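Local structure of bartonella effector protein (Bep) substrate of VirB T4SS (Bartonella rochalimae ATCC BAA-1498, 4YK1) at residues A[26-31]-A[61-66]; A[40-45]-A[51-56]; A[88-93]-A[97-102]. The protein is exported through the VirB type IV secretion system, for which this BID domain probably carries the signal, and as a whole probably AMPylates tyrosine and threonine residues. One frame throughout, in Å; residues are numbered along the deposited sequence.

Interaction 1. Residues A[26-31]-A[61-66]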
loop_
_atom_site.group_PDB
_atom_site.type_symbol
_atom_site.label_atom_id
_atom_site.label_comp_id
_atom_site.label_asym_id
_atom_site.label_seq_id
_atom_site.Cartn_x
_atom_site.Cartn_y
_atom_site.Cartn_z
ATOM N N GLU A 26 2.619 7.193 -9.685
ATOM C CA GLU A 26 1.477 7.974 -10.141
ATOM C C GLU A 26 0.296 7.057 -10.453
ATOM O O GLU A 26 -0.845 7.361 -10.096
ATOM C CB GLU A 26 1.849 8.816 -11.369
ATOM N N LYS A 27 0.575 5.930 -11.106
ATOM C CA LYS A 27 -0.465 4.953 -11.420
ATOM C C LYS A 27 -1.057 4.329 -10.159
ATOM O O LYS A 27 -2.265 4.086 -10.084
ATOM C CB LYS A 27 0.083 3.846 -12.314
ATOM C CG LYS A 27 -0.968 2.830 -12.768
ATOM C CD LYS A 27 -1.624 3.261 -14.077
ATOM C CE LYS A 27 -2.495 2.153 -14.655
ATOM N NZ LYS A 27 -3.075 2.537 -15.975
ATOM N N ILE A 28 -0.208 4.044 -9.177
ATOM C CA ILE A 28 -0.703 3.485 -7.916
ATOM C C ILE A 28 -1.655 4.478 -7.270
ATOM O O ILE A 28 -2.799 4.147 -6.958
ATOM C CB ILE A 28 0.449 3.124 -6.968
ATOM C CG1 ILE A 28 1.242 1.951 -7.542
ATOM C CG2 ILE A 28 -0.088 2.794 -5.553
ATOM C CD1 ILE A 28 2.545 1.680 -6.845
ATOM N N GLU A 29 -1.186 5.709 -7.100
ATOM C CA GLU A 29 -1.946 6.729 -6.384
ATOM C C GLU A 29 -3.265 7.081 -7.065
ATOM O O GLU A 29 -4.207 7.514 -6.409
ATOM C CB GLU A 29 -1.108 7.998 -6.219
ATOM C CG GLU A 29 0.040 7.861 -5.235
ATOM C CD GLU A 29 0.869 9.132 -5.141
ATOM O OE1 GLU A 29 0.526 10.122 -5.821
ATOM O OE2 GLU A 29 1.868 9.140 -4.395
ATOM N N ASN A 30 -3.344 6.902 -8.377
ATOM C CA ASN A 30 -4.565 7.258 -9.082
ATOM C C ASN A 30 -5.515 6.076 -9.226
ATOM O O ASN A 30 -6.621 6.232 -9.739
ATOM C CB ASN A 30 -4.239 7.846 -10.460
ATOM C CG ASN A 30 -3.442 9.140 -10.367
ATOM O OD1 ASN A 30 -3.908 10.132 -9.803
ATOM N ND2 ASN A 30 -2.239 9.136 -10.926
ATOM N N ASP A 31 -5.101 4.896 -8.771
ATOM C CA ASP A 31 -5.977 3.731 -8.874
ATOM C C ASP A 31 -7.158 3.880 -7.921
ATOM O O ASP A 31 -6.986 4.232 -6.754
ATOM C CB ASP A 31 -5.218 2.435 -8.585
ATOM C CG ASP A 31 -6.113 1.213 -8.675
ATOM O OD1 ASP A 31 -6.795 0.900 -7.674
ATOM O OD2 ASP A 31 -6.152 0.570 -9.744
ATOM N N HIS A 61 6.222 3.762 1.613
ATOM C CA HIS A 61 7.167 2.656 1.469
ATOM C C HIS A 61 6.506 1.424 0.849
ATOM O O HIS A 61 7.117 0.711 0.058
ATOM C CB HIS A 61 7.774 2.292 2.820
ATOM N N ILE A 62 5.258 1.166 1.216
ATOM C CA ILE A 62 4.532 0.045 0.640
ATOM C C ILE A 62 4.296 0.279 -0.855
ATOM O O ILE A 62 4.395 -0.649 -1.659
ATOM C CB ILE A 62 3.225 -0.186 1.383
ATOM C CG1 ILE A 62 3.526 -0.700 2.796
ATOM C CG2 ILE A 62 2.348 -1.173 0.645
ATOM C CD1 ILE A 62 2.363 -0.554 3.739
ATOM N N ASN A 63 3.995 1.519 -1.233
ATOM C CA ASN A 63 3.791 1.830 -2.654
ATOM C C ASN A 63 5.050 1.510 -3.432
ATOM O O ASN A 63 4.984 1.110 -4.598
ATOM C CB ASN A 63 3.417 3.296 -2.864
ATOM C CG ASN A 63 1.991 3.590 -2.472
ATOM O OD1 ASN A 63 1.189 2.673 -2.251
ATOM N ND2 ASN A 63 1.654 4.869 -2.397
ATOM N N ALA A 64 6.202 1.698 -2.792
ATOM C CA ALA A 64 7.466 1.403 -3.454
ATOM C C ALA A 64 7.846 -0.069 -3.283
ATOM O O ALA A 64 8.513 -0.641 -4.142
ATOM C CB ALA A 64 8.569 2.309 -2.928
ATOM N N ASN A 65 7.407 -0.681 -2.187
ATOM C CA ASN A 65 7.785 -2.053 -1.873
ATOM C C ASN A 65 6.679 -2.768 -1.113
ATOM O O ASN A 65 6.680 -2.812 0.122
ATOM C CB ASN A 65 9.086 -2.089 -1.066
ATOM C CG ASN A 65 9.501 -3.507 -0.691
ATOM O OD1 ASN A 65 9.063 -4.476 -1.316
ATOM N ND2 ASN A 65 10.351 -3.635 0.326
ATOM N N PRO A 66 5.740 -3.366 -1.856
ATOM C CA PRO A 66 4.536 -3.999 -1.308
ATOM C C PRO A 66 4.843 -5.057 -0.259
ATOM O O PRO A 66 4.031 -5.262 0.644
ATOM C CB PRO A 66 3.882 -4.637 -2.538
ATOM C CG PRO A 66 4.437 -3.909 -3.697
ATOM C CD PRO A 66 5.817 -3.490 -3.321
HETATM O O HOH W 1 3.442 7.090 -2.638
#
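Ile28 turns its CG2 methyl anti to its own backbone N and stretches CG1 and CD1 outward (chi2 169°), while Asn63 holds its carboxamide carbon anti to its carbonyl carbon (chi1 -75°). From these rotamers the two side chains slide past each other in opposite directions, the isoleucine's CG2 against the amide, its CD1 against the backbone carbonyl of the same asparagine. The CG2 branch of Ile28 meets the amide at Asn63 OD1, 3.5 Å away, and CD1 of Ile28 reaches further along to the backbone, stopping 3.4 Å from Asn63 O. Between the two segments the packing is mainly one branched aliphatic residue against one buried amide, with the CA atoms of Ile28 and Asn63 7.1 Å apart; Ile25 of helix 21-30 also touches Asn63. No direct hydrogen bond spans the two segments.

The polar connection runs through water instead. Asn63 ND2 donates to a water at 2.9 Å, and that same water donates to Glu29 OE2 at 3.1 Å. Glu29 contributes little packing of its own: its chain is extended at chi2, and its CG stays 4.4 Å from Asn63 ND2.

The long helix 97-140 supplies the rest of the setting. The hydroxyl of Tyr116 is hydrogen-bonded to Asn63 OD1, Arg124 NH1 bonds to Asn63 O, and Val120 packs on the asparagine side chain. Both ends of the Asn63 amide are therefore engaged, the oxygen by a tyrosine and the nitrogen by a solvent bridge, which should hold the amide in one rotation. The chemistry implies a division of labour: a buried polar group inside a helical bundle is satisfied by a third helix and a water, while Ile28 meets the asparagine by van der Waals contact.

Interaction 2. Residues A[40-45]-A[51-56]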
loop_
_atom_site.group_PDB
_atom_site.type_symbol
_atom_site.label_atom_id
_atom_site.label_comp_id
_atom_site.label_asym_id
_atom_site.label_seq_id
_atom_site.Cartn_x
_atom_site.Cartn_y
_atom_site.Cartn_z
ATOM N N LYS A 40 -10.054 4.095 3.805
ATOM C CA LYS A 40 -10.380 3.206 4.920
ATOM C C LYS A 40 -9.253 3.153 5.948
ATOM O O LYS A 40 -9.497 3.153 7.160
ATOM C CB LYS A 40 -10.677 1.785 4.419
ATOM N N ILE A 41 -8.020 3.077 5.463
ATOM C CA ILE A 41 -6.856 3.036 6.331
ATOM C C ILE A 41 -6.769 4.326 7.162
ATOM O O ILE A 41 -6.489 4.290 8.361
ATOM C CB ILE A 41 -5.588 2.807 5.517
ATOM C CG1 ILE A 41 -5.497 1.343 5.104
ATOM C CG2 ILE A 41 -4.355 3.207 6.334
ATOM C CD1 ILE A 41 -4.533 1.084 3.955
ATOM N N ARG A 42 -7.034 5.462 6.528
ATOM C CA ARG A 42 -7.035 6.733 7.245
ATOM C C ARG A 42 -8.142 6.793 8.298
ATOM O O ARG A 42 -7.927 7.287 9.400
ATOM C CB ARG A 42 -7.208 7.909 6.278
ATOM C CG ARG A 42 -6.064 8.128 5.319
ATOM C CD ARG A 42 -6.228 9.491 4.647
ATOM N NE ARG A 42 -5.513 9.610 3.383
ATOM C CZ ARG A 42 -6.095 9.702 2.186
ATOM N NH1 ARG A 42 -7.421 9.692 2.057
ATOM N NH2 ARG A 42 -5.341 9.813 1.105
ATOM N N ALA A 43 -9.334 6.314 7.950
ATOM C CA ALA A 43 -10.459 6.356 8.888
ATOM C C ALA A 43 -10.235 5.409 10.076
ATOM O O ALA A 43 -10.521 5.750 11.233
ATOM C CB ALA A 43 -11.764 6.021 8.166
ATOM N N LEU A 44 -9.738 4.210 9.789
ATOM C CA LEU A 44 -9.336 3.290 10.845
ATOM C C LEU A 44 -8.258 3.908 11.726
ATOM O O LEU A 44 -8.361 3.864 12.949
ATOM C CB LEU A 44 -8.831 1.973 10.248
ATOM C CG LEU A 44 -9.968 1.065 9.779
ATOM C CD1 LEU A 44 -9.427 -0.048 8.855
ATOM C CD2 LEU A 44 -10.669 0.480 11.004
ATOM N N SER A 45 -7.231 4.481 11.103
ATOM C CA SER A 45 -6.143 5.120 11.852
ATOM C C SER A 45 -6.659 6.216 12.778
ATOM O O SER A 45 -6.163 6.384 13.891
ATOM C CB SER A 45 -5.088 5.697 10.893
ATOM O OG SER A 45 -4.417 4.647 10.201
ATOM N N ASN A 51 -5.234 9.546 14.844
ATOM C CA ASN A 51 -4.383 10.212 13.881
ATOM C C ASN A 51 -4.490 9.542 12.520
ATOM O O ASN A 51 -3.920 8.473 12.300
ATOM C CB ASN A 51 -2.935 10.224 14.376
ATOM C CG ASN A 51 -1.998 10.896 13.400
ATOM O OD1 ASN A 51 -2.434 11.457 12.400
ATOM N ND2 ASN A 51 -0.704 10.861 13.694
ATOM N N PRO A 52 -5.206 10.192 11.593
ATOM C CA PRO A 52 -5.450 9.671 10.243
ATOM C C PRO A 52 -4.158 9.394 9.477
ATOM O O PRO A 52 -4.141 8.505 8.632
ATOM C CB PRO A 52 -6.240 10.801 9.552
ATOM C CG PRO A 52 -6.650 11.744 10.634
ATOM C CD PRO A 52 -5.696 11.574 11.764
ATOM N N GLU A 53 -3.089 10.133 9.772
ATOM C CA GLU A 53 -1.875 10.012 8.958
ATOM C C GLU A 53 -0.730 9.258 9.657
ATOM O O GLU A 53 0.416 9.292 9.203
ATOM C CB GLU A 53 -1.392 11.404 8.520
ATOM C CG GLU A 53 -2.395 12.190 7.641
ATOM C CD GLU A 53 -2.902 11.410 6.415
ATOM O OE1 GLU A 53 -2.102 10.704 5.759
ATOM O OE2 GLU A 53 -4.112 11.515 6.100
ATOM N N ILE A 54 -1.043 8.548 10.733
ATOM C CA ILE A 54 -0.008 7.876 11.514
ATOM C C ILE A 54 0.786 6.873 10.656
ATOM O O ILE A 54 1.969 6.664 10.890
ATOM C CB ILE A 54 -0.621 7.201 12.781
ATOM C CG1 ILE A 54 0.464 6.917 13.821
ATOM C CG2 ILE A 54 -1.404 5.912 12.430
ATOM C CD1 ILE A 54 -0.101 6.687 15.227
ATOM N N LEU A 55 0.157 6.282 9.646
ATOM C CA LEU A 55 0.865 5.348 8.763
ATOM C C LEU A 55 1.245 5.971 7.411
ATOM O O LEU A 55 1.537 5.251 6.449
ATOM C CB LEU A 55 0.013 4.101 8.504
ATOM C CG LEU A 55 -0.434 3.289 9.733
ATOM C CD1 LEU A 55 -1.290 2.126 9.270
ATOM C CD2 LEU A 55 0.765 2.772 10.523
ATOM N N GLU A 56 1.246 7.294 7.332
ATOM C CA GLU A 56 1.492 7.960 6.048
ATOM C C GLU A 56 2.851 7.573 5.457
ATOM O O GLU A 56 2.962 7.275 4.276
ATOM C CB GLU A 56 1.403 9.471 6.217
ATOM C CG GLU A 56 2.161 10.249 5.166
ATOM C CD GLU A 56 2.169 11.729 5.469
ATOM O OE1 GLU A 56 3.011 12.162 6.285
ATOM O OE2 GLU A 56 1.323 12.452 4.902
HETATM O O HOH W 2 -2.643 6.268 8.599
#
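The backbones of Arg42 and Pro52 come within 4.5 Å, CA to CA, where the chain leaving helix 32-49 folds back along that helix. Two type I turns, Asn51 to Ile54 and Glu53 to Glu56, shape the returning segment and deliver it into helix 56-64. A weak hydrogen bond from Asn51 N to Ser45 O (3.4 Å) and a CA-H...O contact from Pro52 CA to Arg42 O (3.5 Å) tie the backbones together. Asn51 also forms an Asx turn, its OD1 accepting from Glu53 N.

Ser45 points toward the turn, its CB 3.3 Å from Asn51 O. Its OG lies anti to the carbonyl carbon (chi1 -67°) and from there donates back to Ile41 O at 2.8 Å, on the face of that carbonyl opposite to the one used by Ser45 N. A water donates to Ser45 OG and to Pro52 O (2.7 Å) and accepts from Leu55 N. Ile41 CG2 adds an apolar touch at Leu55 CD1, 4.4 Å away. Further out, the extended Arg42 chain meets Glu53, which bends at chi2 so that OE2 lies 3.6 Å from Arg42 NE. This long salt bridge has its guanidinium and carboxylate planes 44° apart.

Chemically, one serine and one water link polar groups of turn and helix, while the charged pair on the exposed side adds a looser, probably solvent-tempered attraction.

Interaction 3. Residues A[88-93]-A[97-102]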
loop_
_atom_site.group_PDB
_atom_site.type_symbol
_atom_site.label_atom_id
_atom_site.label_comp_id
_atom_site.label_asym_id
_atom_site.label_seq_id
_atom_site.Cartn_x
_atom_site.Cartn_y
_atom_site.Cartn_z
ATOM N N GLY A 88 -9.256 5.403 23.790
ATOM C CA GLY A 88 -10.081 4.764 24.804
ATOM C C GLY A 88 -9.344 4.656 26.122
ATOM O O GLY A 88 -8.129 4.517 26.155
ATOM N N ARG A 89 -10.073 4.722 27.228
ATOM C CA ARG A 89 -9.409 4.726 28.523
ATOM C C ARG A 89 -9.084 3.328 29.023
ATOM O O ARG A 89 -9.780 2.341 28.754
ATOM C CB ARG A 89 -10.263 5.470 29.544
ATOM C CG ARG A 89 -10.435 6.940 29.190
ATOM C CD ARG A 89 -11.452 7.616 30.094
ATOM N NE ARG A 89 -11.041 7.662 31.501
ATOM C CZ ARG A 89 -11.694 7.057 32.495
ATOM N NH1 ARG A 89 -12.773 6.318 32.249
ATOM N NH2 ARG A 89 -11.261 7.174 33.741
ATOM N N LYS A 90 -8.013 3.273 29.792
ATOM C CA LYS A 90 -7.473 2.040 30.303
ATOM C C LYS A 90 -6.727 2.404 31.596
ATOM O O LYS A 90 -5.983 3.387 31.626
ATOM C CB LYS A 90 -6.553 1.412 29.256
ATOM C CG LYS A 90 -5.765 0.207 29.700
ATOM C CD LYS A 90 -4.703 -0.132 28.660
ATOM C CE LYS A 90 -3.620 -1.027 29.251
ATOM N NZ LYS A 90 -2.512 -1.265 28.281
ATOM N N ILE A 91 -6.952 1.658 32.671
ATOM C CA ILE A 91 -6.214 1.899 33.911
ATOM C C ILE A 91 -5.645 0.571 34.385
ATOM O O ILE A 91 -6.387 -0.363 34.705
ATOM C CB ILE A 91 -7.092 2.569 34.973
ATOM C CG1 ILE A 91 -7.625 3.916 34.451
ATOM C CG2 ILE A 91 -6.325 2.735 36.299
ATOM C CD1 ILE A 91 -8.597 4.617 35.409
ATOM N N GLY A 92 -4.318 0.484 34.418
ATOM C CA GLY A 92 -3.663 -0.779 34.695
ATOM C C GLY A 92 -4.084 -1.801 33.658
ATOM O O GLY A 92 -4.028 -1.532 32.459
ATOM N N TYR A 93 -4.545 -2.960 34.115
ATOM C CA TYR A 93 -4.996 -4.002 33.202
ATOM C C TYR A 93 -6.447 -3.783 32.757
ATOM O O TYR A 93 -6.931 -4.461 31.853
ATOM C CB TYR A 93 -4.865 -5.379 33.860
ATOM C CG TYR A 93 -3.442 -5.818 34.150
ATOM C CD1 TYR A 93 -2.421 -5.604 33.231
ATOM C CD2 TYR A 93 -3.124 -6.450 35.348
ATOM C CE1 TYR A 93 -1.121 -6.012 33.499
ATOM C CE2 TYR A 93 -1.830 -6.862 35.626
ATOM C CZ TYR A 93 -0.833 -6.640 34.700
ATOM O OH TYR A 93 0.451 -7.051 34.979
ATOM N N GLN A 97 -14.499 -0.345 27.291
ATOM C CA GLN A 97 -15.062 -0.928 26.091
ATOM C C GLN A 97 -14.495 -0.231 24.859
ATOM O O GLN A 97 -14.200 -0.869 23.857
ATOM C CB GLN A 97 -16.600 -0.815 26.119
ATOM C CG GLN A 97 -17.303 -1.856 25.273
ATOM C CD GLN A 97 -16.885 -3.271 25.641
ATOM O OE1 GLN A 97 -16.791 -3.620 26.822
ATOM N NE2 GLN A 97 -16.616 -4.088 24.630
ATOM N N LYS A 98 -14.349 1.087 24.937
ATOM C CA LYS A 98 -13.810 1.865 23.827
ATOM C C LYS A 98 -12.399 1.417 23.466
ATOM O O LYS A 98 -12.059 1.303 22.280
ATOM C CB LYS A 98 -13.821 3.354 24.175
ATOM C CG LYS A 98 -13.449 4.273 23.029
ATOM C CD LYS A 98 -13.714 5.720 23.423
ATOM C CE LYS A 98 -13.008 6.716 22.512
ATOM N NZ LYS A 98 -13.092 8.108 23.077
ATOM N N TYR A 99 -11.585 1.165 24.487
ATOM C CA TYR A 99 -10.217 0.687 24.286
ATOM C C TYR A 99 -10.239 -0.678 23.599
ATOM O O TYR A 99 -9.480 -0.928 22.658
ATOM C CB TYR A 99 -9.454 0.593 25.619
ATOM C CG TYR A 99 -7.961 0.365 25.423
ATOM C CD1 TYR A 99 -7.454 -0.915 25.176
ATOM C CD2 TYR A 99 -7.065 1.430 25.473
ATOM C CE1 TYR A 99 -6.081 -1.141 24.969
ATOM C CE2 TYR A 99 -5.698 1.225 25.287
ATOM C CZ TYR A 99 -5.213 -0.055 25.032
ATOM O OH TYR A 99 -3.867 -0.227 24.828
ATOM N N LYS A 100 -11.114 -1.564 24.062
ATOM C CA LYS A 100 -11.235 -2.885 23.440
ATOM C C LYS A 100 -11.693 -2.794 21.986
ATOM O O LYS A 100 -11.286 -3.605 21.154
ATOM C CB LYS A 100 -12.193 -3.773 24.249
ATOM C CG LYS A 100 -11.690 -4.100 25.669
ATOM C CD LYS A 100 -12.495 -5.270 26.251
ATOM C CE LYS A 100 -12.317 -5.417 27.750
ATOM N NZ LYS A 100 -13.250 -4.550 28.528
ATOM N N ILE A 101 -12.511 -1.792 21.672
ATOM C CA ILE A 101 -12.971 -1.587 20.301
ATOM C C ILE A 101 -11.811 -1.104 19.431
ATOM O O ILE A 101 -11.706 -1.486 18.266
ATOM C CB ILE A 101 -14.166 -0.605 20.264
ATOM C CG1 ILE A 101 -15.416 -1.292 20.809
ATOM C CG2 ILE A 101 -14.449 -0.103 18.831
ATOM C CD1 ILE A 101 -16.562 -0.328 21.135
ATOM N N SER A 102 -10.945 -0.258 19.985
ATOM C CA SER A 102 -9.721 0.134 19.277
ATOM C C SER A 102 -8.860 -1.101 18.968
ATOM O O SER A 102 -8.312 -1.217 17.873
ATOM C CB SER A 102 -8.901 1.154 20.088
ATOM O OG SER A 102 -9.563 2.411 20.173
#
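Lys90 lays its aliphatic chain over one face of the Tyr99 ring, a clear case of a lysine used for its methylenes. With CG anti to the backbone N (chi1 172°) and the chain extended beyond it, CD of Lys90 sits 3.9 Å from the centroid of the Tyr99 ring, 22° off the ring normal, which makes a CH-pi contact. The approach is offset toward the hydroxyl-bearing end of the ring, so the closest pair is Lys90 CD and Tyr99 CZ at 3.7 Å. Nearer the backbone, Lys90 CB covers Tyr99 CD2 at 3.8 Å, and the lysine crosses the ring at a slant.

Tyr99 reaches this position because its ring also leaves the helix anti to the backbone N (chi1 -169°). Its edge then meets Gly88 O, in the ring plane and 3.3 Å from Tyr99 CD2, while Arg89 O comes within 3.6 Å of Tyr99 CB. Lacking a side chain, Gly88 can press its backbone directly against the helix, and its CA lies 4.1 Å from that of Tyr99. The extended chain of Lys98 runs along the same glycine, with CG of Lys98 3.8 Å from Gly88 CA.

Outside the two segments, the Ser96 hydroxyl bonds to both Arg89 O and Tyr99 N, and Leu86 packs on the tyrosine. What results is a two-stranded antiparallel hairpin, 90-91 with 94-95, folded onto the first turn of helix 97-140. Its place at one extremity of the elongated domain would suit the hook that tops the four-helix bundle of BID domains, though it may be only part of it.

The three contacts are spread along an elongated, mostly helical domain. The centre of interaction 1 is about 6 Å from that of the chain, and the centre of interaction 3 about 29 Å. Interaction 2 falls between them, its centre about 16 Å from that of interaction 1 and about 19 Å from that of interaction 3. None touches another, the closest approach being about 5 Å between atoms of interactions 1 and 2. In sequence, interaction 2 is nested within the loop closed by interaction 1, and interaction 3 follows both. Helix 97-140 relates all three: Tyr116 borders both interactions 1 and 2, and the helix starts within interaction 3.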